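PDB 4NRN: metal-bound toxin, which binds two zinc ions and probably acts as an RNA-cleaving toxin of a type II toxin-antitoxin system, as in its RelE/YafQ relatives. Local coordinates for residues M1-S7 with N76-V81. Residue numbers count along the deposited sequence, not the author numbering.
Sequences MLTIETS and NTLFLV
Five backbone hydrogen bonds join strand 3-6 and its flanks to strand 77-81 in parallel: Thr3 N to Asn76 O (2.9 Å), Leu78 N to Thr3 O (2.7 Å), Glu5 N to Leu78 O (2.9 Å), Leu80 N to Glu5 O (2.7 Å) and Ser7 N to Leu80 O (3.0 Å). The ladder joins outermost strand 3-6 to strand 77-84 in the mixed sheet of this RelE-family toxin. Register runs Thr3-Thr77, Ile4-Leu78, Glu5-Phe79, Thr6-Leu80 (CA-CA 4.5-5.0 Å), with axes 4.6 Å apart at 24°. Asn76 (phi/psi 65/45°) and Thr77 form a G1 β-bulge facing the neighbouring strand 65-72. Ser7, chi1 p, closes the ladder: OG donates to Val81 O (2.8 Å) while N-capping the following helix at Phe10 N. Ile4 (m), Leu78 (t) and Leu80 (m) share one face, where Ile4 and Leu78 meet Val31 of helix 24-35; Ile4 CG2 lies 3.8 Å from Leu80 CD1. On the other, Glu5 CB is 4.2 Å from Phe79 CD1, and Phe79 CZ reaches Ser7 CB at 3.9 Å.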
loop_
_atom_site.group_PDB
_atom_site.type_symbol
_atom_site.label_atom_id
_atom_site.label_comp_id
_atom_site.label_asym_id
_atom_site.label_seq_id
_atom_site.Cartn_x
_atom_site.Cartn_y
_atom_site.Cartn_z
ATOM N N MET A 1 -13.169 -8.129 7.572
ATOM C CA MET A 1 -12.136 -7.198 7.148
ATOM C C MET A 1 -10.770 -7.789 7.470
ATOM O O MET A 1 -10.539 -8.241 8.593
ATOM C CB MET A 1 -12.309 -5.846 7.851
ATOM C CG MET A 1 -11.404 -4.764 7.286
ATOM S SD MET A 1 -11.440 -3.165 8.112
ATOM C CE MET A 1 -10.678 -2.160 6.836
ATOM N N LEU A 2 -9.866 -7.790 6.492
ATOM C CA LEU A 2 -8.520 -8.299 6.713
ATOM C C LEU A 2 -7.823 -7.509 7.816
ATOM O O LEU A 2 -7.975 -6.285 7.899
ATOM C CB LEU A 2 -7.690 -8.208 5.431
ATOM C CG LEU A 2 -8.096 -9.100 4.262
ATOM C CD1 LEU A 2 -7.304 -8.728 3.034
ATOM C CD2 LEU A 2 -7.896 -10.567 4.615
ATOM N N THR A 3 -7.082 -8.211 8.670
ATOM C CA THR A 3 -6.192 -7.568 9.636
ATOM C C THR A 3 -5.174 -6.747 8.858
ATOM O O THR A 3 -4.690 -7.181 7.817
ATOM C CB THR A 3 -5.468 -8.598 10.540
ATOM O OG1 THR A 3 -6.412 -9.181 11.448
ATOM C CG2 THR A 3 -4.364 -7.933 11.355
ATOM N N ILE A 4 -4.886 -5.544 9.341
ATOM C CA ILE A 4 -3.973 -4.644 8.648
ATOM C C ILE A 4 -2.704 -4.498 9.462
ATOM O O ILE A 4 -2.738 -4.024 10.592
ATOM C CB ILE A 4 -4.606 -3.248 8.415
ATOM C CG1 ILE A 4 -5.896 -3.381 7.610
ATOM C CG2 ILE A 4 -3.627 -2.312 7.686
ATOM C CD1 ILE A 4 -6.851 -2.246 7.815
ATOM N N GLU A 5 -1.585 -4.919 8.895
ATOM C CA GLU A 5 -0.321 -4.849 9.609
ATOM C C GLU A 5 0.707 -4.150 8.749
ATOM O O GLU A 5 0.691 -4.282 7.530
ATOM C CB GLU A 5 0.170 -6.249 9.988
ATOM C CG GLU A 5 1.002 -6.264 11.272
ATOM C CD GLU A 5 1.614 -7.620 11.588
ATOM O OE1 GLU A 5 1.596 -8.510 10.714
ATOM O OE2 GLU A 5 2.122 -7.790 12.718
ATOM N N THR A 6 1.600 -3.404 9.385
ATOM C CA THR A 6 2.611 -2.669 8.651
ATOM C C THR A 6 3.995 -3.233 8.926
ATOM O O THR A 6 4.205 -3.929 9.913
ATOM C CB THR A 6 2.601 -1.173 9.014
ATOM O OG1 THR A 6 3.104 -0.992 10.345
ATOM C CG2 THR A 6 1.187 -0.611 8.926
ATOM N N SER A 7 4.933 -2.928 8.035
ATOM C CA SER A 7 6.345 -3.208 8.250
ATOM C C SER A 7 7.000 -2.030 8.975
ATOM O O SER A 7 6.398 -0.950 9.106
ATOM C CB SER A 7 7.041 -3.417 6.909
ATOM O OG SER A 7 7.201 -2.187 6.219
ATOM N N ASN A 76 -5.336 -14.106 7.115
ATOM C CA ASN A 76 -6.366 -13.073 7.041
ATOM C C ASN A 76 -5.748 -11.688 7.213
ATOM O O ASN A 76 -6.258 -10.855 7.954
ATOM C CB ASN A 76 -7.445 -13.321 8.106
ATOM C CG ASN A 76 -8.609 -12.347 8.007
ATOM O OD1 ASN A 76 -9.122 -12.086 6.921
ATOM N ND2 ASN A 76 -9.033 -11.805 9.150
ATOM N N THR A 77 -4.639 -11.444 6.531
ATOM C CA THR A 77 -3.879 -10.227 6.781
ATOM C C THR A 77 -3.487 -9.467 5.515
ATOM O O THR A 77 -2.996 -10.046 4.549
ATOM C CB THR A 77 -2.616 -10.513 7.641
ATOM O OG1 THR A 77 -3.021 -10.909 8.958
ATOM C CG2 THR A 77 -1.743 -9.270 7.757
ATOM N N LEU A 78 -3.732 -8.159 5.542
ATOM C CA LEU A 78 -3.208 -7.229 4.552
ATOM C C LEU A 78 -1.944 -6.616 5.133
ATOM O O LEU A 78 -1.996 -5.953 6.169
ATOM C CB LEU A 78 -4.243 -6.137 4.249
ATOM C CG LEU A 78 -3.768 -4.910 3.470
ATOM C CD1 LEU A 78 -3.580 -5.269 2.004
ATOM C CD2 LEU A 78 -4.754 -3.759 3.629
ATOM N N PHE A 79 -0.814 -6.839 4.472
ATOM C CA PHE A 79 0.485 -6.383 4.967
ATOM C C PHE A 79 0.955 -5.143 4.194
ATOM O O PHE A 79 1.175 -5.215 2.990
ATOM C CB PHE A 79 1.494 -7.534 4.824
ATOM C CG PHE A 79 2.824 -7.297 5.508
ATOM C CD1 PHE A 79 2.885 -6.956 6.852
ATOM C CD2 PHE A 79 4.015 -7.471 4.812
ATOM C CE1 PHE A 79 4.112 -6.762 7.478
ATOM C CE2 PHE A 79 5.241 -7.287 5.434
ATOM C CZ PHE A 79 5.287 -6.926 6.761
ATOM N N LEU A 80 1.095 -4.007 4.873
ATOM C CA LEU A 80 1.582 -2.791 4.208
ATOM C C LEU A 80 3.113 -2.714 4.248
ATOM O O LEU A 80 3.717 -2.566 5.315
ATOM C CB LEU A 80 0.919 -1.526 4.783
ATOM C CG LEU A 80 -0.606 -1.591 4.970
ATOM C CD1 LEU A 80 -1.170 -0.296 5.553
ATOM C CD2 LEU A 80 -1.315 -1.944 3.678
ATOM N N VAL A 81 3.726 -2.804 3.067
ATOM C CA VAL A 81 5.166 -3.043 2.948
ATOM C C VAL A 81 6.011 -1.777 2.742
ATOM O O VAL A 81 6.983 -1.557 3.461
ATOM C CB VAL A 81 5.489 -4.102 1.843
ATOM C CG1 VAL A 81 6.963 -4.449 1.848
ATOM C CG2 VAL A 81 4.667 -5.354 2.052
HETATM O O HOH W 1 -6.395 -11.937 11.334
#